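Local coordinates for extracellular solute-binding protein, family 1 (Trichodesmium erythraeum IMS101, PDB 6G7N), which binds ferric iron and probably delivers it as the solute-binding component of an ABC transporter, at residues A[98-103]-A[289-294]; A[219-222]-A[228-231]. One frame throughout, in Å; residues are numbered along the deposited sequence.

Contact 1 of 2, residues A[98-103]-A[289-294]; sequences FSKRAR and FKNDST. With DAL (D-alanine), chain C.
K100 and N291 approach from opposite directions and join through one hydrogen bond, NZ of K100 to OD1 of N291 at 2.8 Å. The lysine chain leaves the strand extended, with CG anti to the backbone N, which brings CD to 3.4 Å from OD1 of N291; the bend at chi3 then carries CE and NZ on past it so that NZ can donate. The ammonium reaches OD1 at a C=O...N angle of 130°, tilted 21° from the carbonyl plane. A water fixes the other half of the amide: its oxygen accepts from NZ of K100 at 3.2 Å and from ND2 of N291 at 3.0 Å, so ammonium, amide and water form a closed ring. ND2 also makes a weak bond to O of F289. The same water sits over one face of the F289 ring, toward its rim.

In this periplasmic-binding-protein fold, strand 96-108 belongs to the central sheet, and side chains alternate along it: K100 and A102 face the loop 289-294, whereas R101 turns away to the ligand pocket. There its NH1 donates to O of D-alanine at 2.9 Å, with an N-H...O angle of 163° and the oxygen at the guanidinium edge; bends at chi2 and chi3 bring the head round, and E270 forms a salt bridge with the same NH1. A102 is small enough to let F289 approach, its CB lying 3.9 Å from CZ of the ring. Beyond them, D292 closes an Asx turn, OD1 accepting from N and OG1 of T294 on one face of its carboxylate.

Contact 2 of 2, residues A[219-222]-A[228-231]; sequences MFFP and GTHV
This is a buried contact between backbone and side chain, made where the chain runs out of strand 217-220 and comes back through a loop toward strand 231-239. Its one hydrogen bond runs from OG1 of T229 to O of P222, 2.8 Å long. The hydroxyl lies in the carbonyl plane, on a lone pair, with a C=O...O angle of 136°. Threonine suits the place because its two branches do different work: OG1 stands anti to the carbonyl carbon (chi1 -62°) and meets the P222 oxygen, while CG2 turns to the proline ring, 4.0 Å from CD. The same OG1 lies 3.4 Å from CB of F221, so the polar branch is bedded against carbon as well. A valine in place of T229 would probably keep much of this packing but leave the buried O of P222 without its hydroxyl donor.

P222 has no amide hydrogen to offer, and its ring fills space against the threonine and I105 of strand 96-108. F221 turns its ring away from 228-231, with CG of M219 lying 3.9 Å above one face, offset toward the rim. G228 allows the return: at its positive phi of 104°, a beta carbon would collide with the carbonyl oxygen of the residue before it. H230 sends its imidazole away from 219-222 to meet the ring of Y299. The arrangement is a loop connection between two strands that each pair antiparallel with strand 96-108 in the central sheet, its returning limb tied to the departing one by a threonine hydroxyl on a main-chain carbonyl.

Overall arrangement
Contact 2 is nested along the chain within the stretch between the two segments of contact 1, and their centres lie about 8 Å apart. T229 joins them: its N is 2.9 Å from O of K290, and its O is 3.0 Å from N of D292, two probable hydrogen bonds that set loop 289-294 beside 228-231. The rings of F289 and F221 stack, with their CE1 atoms 3.4 Å apart. Both contacts reach the same sheet through neighbouring strands 96-108 and 217-220. Only contact 1 includes a ligand-pocket residue, R101; the side chain of A102 is about 12 Å from the ferric ion, which Y141, Y197 and Y198 bind.

Contact 1 of 2, residues A[98-103]-A[289-294]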
ATOM      1  N   PHE A  98      -5.114  -4.330  -7.214  1.00  9.12           N
ATOM      2  CA  PHE A  98      -6.345  -5.057  -6.924  1.00  9.62           C
ATOM      3  C   PHE A  98      -7.002  -4.667  -5.610  1.00  9.68           C
ATOM      4  O   PHE A  98      -8.201  -4.882  -5.456  1.00 10.87           O
ATOM      5  CB  PHE A  98      -6.135  -6.563  -7.004  1.00 10.75           C
ATOM      6  CG  PHE A  98      -5.723  -7.003  -8.393  1.00  9.82           C
ATOM      7  CD1 PHE A  98      -6.651  -7.103  -9.411  1.00  9.95           C
ATOM      8  CD2 PHE A  98      -4.407  -7.271  -8.700  1.00 11.37           C
ATOM      9  CE1 PHE A  98      -6.265  -7.451 -10.693  1.00 10.59           C
ATOM     10  CE2 PHE A  98      -4.010  -7.592  -9.990  1.00 11.96           C
ATOM     11  CZ  PHE A  98      -4.941  -7.698 -10.982  1.00 11.61           C
ATOM     12  N   SER A  99      -6.257  -4.066  -4.671  1.00  9.42           N
ATOM     13  CA  SER A  99      -6.861  -3.366  -3.525  1.00  9.55           C
ATOM     14  C   SER A  99      -6.011  -2.131  -3.259  1.00  9.43           C
ATOM     15  O   SER A  99      -4.877  -2.039  -3.732  1.00  9.80           O
ATOM     16  CB  SER A  99      -7.071  -4.246  -2.286  1.00 11.05           C
ATOM     17  OG  SER A  99      -5.861  -4.644  -1.710  1.00 11.83           O
ATOM     18  N   LYS A 100      -6.575  -1.208  -2.493  1.00  9.71           N
ATOM     19  CA  LYS A 100      -6.004   0.102  -2.274  1.00 10.42           C
ATOM     20  C   LYS A 100      -5.907   0.404  -0.786  1.00  9.84           C
ATOM     21  O   LYS A 100      -6.814   0.108  -0.008  1.00 10.47           O
ATOM     22  CB  LYS A 100      -6.946   1.163  -2.962  1.00 14.43           C
ATOM     23  CG  LYS A 100      -6.703   2.618  -2.775  1.00 14.84           C
ATOM     24  CD  LYS A 100      -7.732   3.333  -3.639  1.00 14.57           C
ATOM     25  CE  LYS A 100      -9.201   3.312  -3.220  1.00 14.60           C
ATOM     26  NZ  LYS A 100      -9.978   4.292  -4.020  1.00 14.27           N
ATOM     27  N   ARG A 101      -4.801   1.052  -0.417  1.00  9.67           N
ATOM     28  CA  ARG A 101      -4.557   1.548   0.940  1.00  9.46           C
ATOM     29  C   ARG A 101      -4.244   3.033   0.851  1.00  9.51           C
ATOM     30  O   ARG A 101      -3.822   3.536  -0.164  1.00 10.72           O
ATOM     31  CB  ARG A 101      -3.446   0.759   1.643  1.00 10.35           C
ATOM     32  CG  ARG A 101      -2.074   0.757   0.936  1.00 10.34           C
ATOM     33  CD  ARG A 101      -1.841  -0.400  -0.029  1.00 10.26           C
ATOM     34  NE  ARG A 101      -1.947  -1.720   0.564  1.00 10.33           N
ATOM     35  CZ  ARG A 101      -1.062  -2.254   1.420  1.00 10.50           C
ATOM     36  NH1 ARG A 101      -1.319  -3.422   1.965  1.00 11.40           N
ATOM     37  NH2 ARG A 101       0.055  -1.618   1.756  1.00 11.19           N
ATOM     38  N   ALA A 102      -4.429   3.743   1.954  1.00  9.69           N
ATOM     39  CA  ALA A 102      -4.074   5.177   2.040  1.00  9.96           C
ATOM     40  C   ALA A 102      -3.077   5.377   3.160  1.00  9.64           C
ATOM     41  O   ALA A 102      -3.201   4.774   4.222  1.00 10.47           O
ATOM     42  CB  ALA A 102      -5.314   6.025   2.309  1.00 11.23           C
ATOM     43  N   ARG A 103      -2.067   6.228   2.925  1.00  9.58           N
ATOM     44  CA  ARG A 103      -1.118   6.561   3.981  1.00 10.03           C
ATOM     45  C   ARG A 103      -1.591   7.877   4.595  1.00  9.92           C
ATOM     46  O   ARG A 103      -1.583   8.920   3.945  1.00 11.02           O
ATOM     47  CB  ARG A 103       0.332   6.584   3.482  1.00 10.41           C
ATOM     48  CG  ARG A 103       1.358   6.543   4.620  1.00 10.83           C
ATOM     49  CD  ARG A 103       2.654   5.858   4.207  1.00 10.61           C
ATOM     50  NE  ARG A 103       3.560   5.582   5.317  1.00 10.97           N
ATOM     51  CZ  ARG A 103       3.381   4.585   6.194  1.00 10.57           C
ATOM     52  NH1 ARG A 103       2.343   3.767   6.119  1.00 10.55           N
ATOM     53  NH2 ARG A 103       4.271   4.399   7.171  1.00 11.65           N
ATOM     54  N   PHE A 289     -13.064   9.817   0.549  1.00 12.96           N
ATOM     55  CA  PHE A 289     -12.033  10.828   0.497  1.00 12.65           C
ATOM     56  C   PHE A 289     -11.474  10.922  -0.912  1.00 11.50           C
ATOM     57  O   PHE A 289     -11.437   9.938  -1.669  1.00 12.65           O
ATOM     58  CB  PHE A 289     -10.889  10.552   1.509  1.00 12.87           C
ATOM     59  CG  PHE A 289     -10.187   9.245   1.319  1.00 12.28           C
ATOM     60  CD1 PHE A 289     -10.699   8.094   1.870  1.00 13.24           C
ATOM     61  CD2 PHE A 289      -8.993   9.166   0.592  1.00 11.92           C
ATOM     62  CE1 PHE A 289     -10.063   6.891   1.699  1.00 14.04           C
ATOM     63  CE2 PHE A 289      -8.337   7.965   0.436  1.00 14.30           C
ATOM     64  CZ  PHE A 289      -8.872   6.818   0.998  1.00 14.51           C
ATOM     65  N   LYS A 290     -11.033  12.123  -1.260  1.00 11.31           N
ATOM     66  CA  LYS A 290     -10.412  12.372  -2.550  1.00 10.82           C
ATOM     67  C   LYS A 290      -9.054  11.688  -2.629  1.00 10.73           C
ATOM     68  O   LYS A 290      -8.212  11.865  -1.759  1.00 11.27           O
ATOM     69  CB  LYS A 290     -10.197  13.864  -2.764  1.00 12.25           C
ATOM     70  CG  LYS A 290      -9.650  14.202  -4.120  1.00 12.77           C
ATOM     71  CD  LYS A 290      -9.437  15.689  -4.289  1.00 13.63           C
ATOM     72  CE  LYS A 290      -8.868  15.979  -5.662  1.00 14.12           C
ATOM     73  NZ  LYS A 290      -8.842  17.431  -5.924  1.00 15.94           N
ATOM     74  N   ASN A 291      -8.884  10.891  -3.681  1.00 11.04           N
ATOM     75  CA  ASN A 291      -7.633  10.210  -3.972  1.00 10.57           C
ATOM     76  C   ASN A 291      -6.805  11.077  -4.944  1.00 10.38           C
ATOM     77  O   ASN A 291      -7.334  11.536  -5.952  1.00 12.88           O
ATOM     78  CB  ASN A 291      -7.865   8.886  -4.729  1.00 11.22           C
ATOM     79  CG  ASN A 291      -8.561   7.772  -3.943  1.00 10.90           C
ATOM     80  OD1 ASN A 291      -8.350   6.604  -4.288  1.00 11.56           O
ATOM     81  ND2 ASN A 291      -9.412   8.073  -2.949  1.00 12.14           N
ATOM     82  N   ASP A 292      -5.502  11.203  -4.688  1.00 10.21           N
ATOM     83  CA  ASP A 292      -4.606  11.783  -5.692  1.00 10.33           C
ATOM     84  C   ASP A 292      -4.663  10.950  -6.984  1.00 10.40           C
ATOM     85  O   ASP A 292      -4.744   9.723  -6.921  1.00 12.51           O
ATOM     86  CB  ASP A 292      -3.214  11.842  -5.050  1.00 11.48           C
ATOM     87  CG  ASP A 292      -2.187  12.675  -5.800  1.00 11.14           C
ATOM     88  OD1 ASP A 292      -2.232  12.794  -7.046  1.00 11.75           O
ATOM     89  OD2 ASP A 292      -1.297  13.207  -5.101  1.00 13.18           O
ATOM     90  N   SER A 293      -4.667  11.597  -8.149  1.00  9.95           N
ATOM     91  CA  SER A 293      -4.671  10.889  -9.446  1.00 10.31           C
ATOM     92  C   SER A 293      -3.281  10.524  -9.951  1.00  9.43           C
ATOM     93  O   SER A 293      -3.182   9.956 -11.024  1.00 10.23           O
ATOM     94  CB  SER A 293      -5.438  11.675 -10.477  1.00 11.07           C
ATOM     95  OG  SER A 293      -4.784  12.895 -10.710  1.00 11.68           O
ATOM     96  N   THR A 294      -2.232  10.820  -9.198  1.00  8.84           N
ATOM     97  CA  THR A 294      -0.876  10.449  -9.613  1.00  8.98           C
ATOM     98  C   THR A 294      -0.777   8.951  -9.898  1.00  8.77           C
ATOM     99  O   THR A 294      -1.285   8.126  -9.143  1.00  9.38           O
ATOM    100  CB  THR A 294       0.113  10.818  -8.491  1.00 10.03           C
ATOM    101  OG1 THR A 294       0.102  12.239  -8.310  1.00 10.72           O
ATOM    102  CG2 THR A 294       1.559  10.390  -8.790  1.00 10.99           C
TER
HETATM  103  N   DAL C 401       2.172  -5.538   5.591  0.80 20.99           N
HETATM  104  CA  DAL C 401       1.207  -6.588   5.122  0.80 22.85           C
HETATM  105  CB  DAL C 401       1.954  -7.756   4.498  0.80 27.91           C
HETATM  106  C   DAL C 401       0.157  -6.055   4.204  0.80 18.87           C
HETATM  107  O   DAL C 401       0.125  -4.816   4.065  0.80 16.87           O
HETATM  108  OXT DAL C 401      -0.616  -6.879   3.643  0.80 21.78           O
HETATM  109  O   HOH W   1     -10.712   5.864  -1.384  1.00 18.21           O

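Contact 2 of 2, residues A[219-222]-A[228-231]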
ATOM      1  N   MET A 219      -8.391   8.865  12.163  1.00 14.23           N
ATOM      2  CA  MET A 219      -7.751   8.817  10.846  0.50 14.65           C
ATOM      3  C   MET A 219      -8.126  10.047  10.063  1.00 13.12           C
ATOM      4  O   MET A 219      -9.306  10.310   9.884  1.00 16.98           O
ATOM      5  CB  MET A 219      -8.271   7.591  10.089  0.50 17.30           C
ATOM      6  CG  MET A 219      -7.882   7.573   8.629  0.50 17.58           C
ATOM      7  SD  MET A 219      -8.238   5.985   7.870  0.50 20.84           S
ATOM      8  CE  MET A 219      -7.655   4.893   9.119  0.50 15.06           C
ATOM      9  N   PHE A 220      -7.121  10.767   9.551  1.00 11.70           N
ATOM     10  CA  PHE A 220      -7.326  11.975   8.764  1.00 11.74           C
ATOM     11  C   PHE A 220      -6.712  11.767   7.373  1.00 10.71           C
ATOM     12  O   PHE A 220      -5.529  11.449   7.256  1.00 11.36           O
ATOM     13  CB  PHE A 220      -6.684  13.176   9.463  1.00 12.15           C
ATOM     14  CG  PHE A 220      -6.938  14.499   8.807  1.00 12.27           C
ATOM     15  CD1 PHE A 220      -8.074  15.238   9.102  1.00 14.12           C
ATOM     16  CD2 PHE A 220      -6.066  14.982   7.847  1.00 13.36           C
ATOM     17  CE1 PHE A 220      -8.297  16.464   8.510  1.00 15.45           C
ATOM     18  CE2 PHE A 220      -6.300  16.201   7.238  1.00 14.07           C
ATOM     19  CZ  PHE A 220      -7.414  16.934   7.563  1.00 15.25           C
ATOM     20  N   PHE A 221      -7.521  11.995   6.340  1.00 11.23           N
ATOM     21  CA  PHE A 221      -7.098  11.846   4.943  1.00 11.06           C
ATOM     22  C   PHE A 221      -6.548  13.190   4.467  1.00 11.07           C
ATOM     23  O   PHE A 221      -7.312  14.134   4.312  1.00 13.19           O
ATOM     24  CB  PHE A 221      -8.302  11.422   4.088  1.00 12.33           C
ATOM     25  CG  PHE A 221      -8.897  10.100   4.517  1.00 12.67           C
ATOM     26  CD1 PHE A 221      -8.226   8.914   4.310  1.00 13.93           C
ATOM     27  CD2 PHE A 221     -10.127  10.043   5.143  1.00 14.21           C
ATOM     28  CE1 PHE A 221      -8.727   7.686   4.689  1.00 14.25           C
ATOM     29  CE2 PHE A 221     -10.650   8.814   5.544  1.00 15.36           C
ATOM     30  CZ  PHE A 221      -9.954   7.635   5.314  1.00 15.36           C
ATOM     31  N   PRO A 222      -5.218  13.315   4.222  1.00 10.69           N
ATOM     32  CA  PRO A 222      -4.688  14.634   3.987  1.00 10.51           C
ATOM     33  C   PRO A 222      -4.906  15.143   2.561  1.00 10.01           C
ATOM     34  O   PRO A 222      -5.205  14.386   1.624  1.00 11.25           O
ATOM     35  CB  PRO A 222      -3.182  14.461   4.275  1.00 11.90           C
ATOM     36  CG  PRO A 222      -3.083  13.219   5.098  1.00 11.75           C
ATOM     37  CD  PRO A 222      -4.143  12.353   4.497  1.00 10.92           C
ATOM     38  N   GLY A 228      -5.378  15.691  -3.104  1.00 10.10           N
ATOM     39  CA  GLY A 228      -5.913  14.455  -2.616  1.00 10.51           C
ATOM     40  C   GLY A 228      -4.916  13.625  -1.833  1.00  9.24           C
ATOM     41  O   GLY A 228      -3.725  13.923  -1.772  1.00 10.25           O
ATOM     42  N   THR A 229      -5.411  12.551  -1.224  1.00  9.13           N
ATOM     43  CA  THR A 229      -4.647  11.699  -0.357  1.00  8.83           C
ATOM     44  C   THR A 229      -3.756  10.740  -1.162  1.00  8.91           C
ATOM     45  O   THR A 229      -4.146  10.267  -2.234  1.00  9.79           O
ATOM     46  CB  THR A 229      -5.617  10.923   0.559  1.00  9.47           C
ATOM     47  OG1 THR A 229      -6.343  11.853   1.356  1.00 10.99           O
ATOM     48  CG2 THR A 229      -4.959   9.899   1.438  1.00 10.27           C
ATOM     49  N   HIS A 230      -2.584  10.428  -0.598  1.00  9.24           N
ATOM     50  CA  HIS A 230      -1.658   9.425  -1.161  1.00  8.93           C
ATOM     51  C   HIS A 230      -2.245   8.027  -0.963  1.00  8.69           C
ATOM     52  O   HIS A 230      -2.439   7.582   0.190  1.00  9.81           O
ATOM     53  CB  HIS A 230      -0.323   9.555  -0.455  1.00  9.87           C
ATOM     54  CG  HIS A 230       0.683   8.522  -0.836  1.00  9.63           C
ATOM     55  ND1 HIS A 230       1.563   8.669  -1.877  1.00 10.18           N
ATOM     56  CD2 HIS A 230       0.979   7.318  -0.274  1.00 10.47           C
ATOM     57  CE1 HIS A 230       2.358   7.605  -1.912  1.00 10.29           C
ATOM     58  NE2 HIS A 230       2.038   6.768  -0.950  1.00 10.17           N
ATOM     59  N   VAL A 231      -2.530   7.369  -2.084  1.00  8.81           N
ATOM     60  CA  VAL A 231      -2.997   6.004  -2.097  1.00  9.20           C
ATOM     61  C   VAL A 231      -1.959   5.107  -2.731  1.00  9.06           C
ATOM     62  O   VAL A 231      -1.164   5.505  -3.588  1.00  9.90           O
ATOM     63  CB  VAL A 231      -4.392   5.862  -2.746  1.00 10.23           C
ATOM     64  CG1 VAL A 231      -5.421   6.623  -1.914  1.00 10.93           C
ATOM     65  CG2 VAL A 231      -4.428   6.299  -4.194  1.00 10.47           C
TER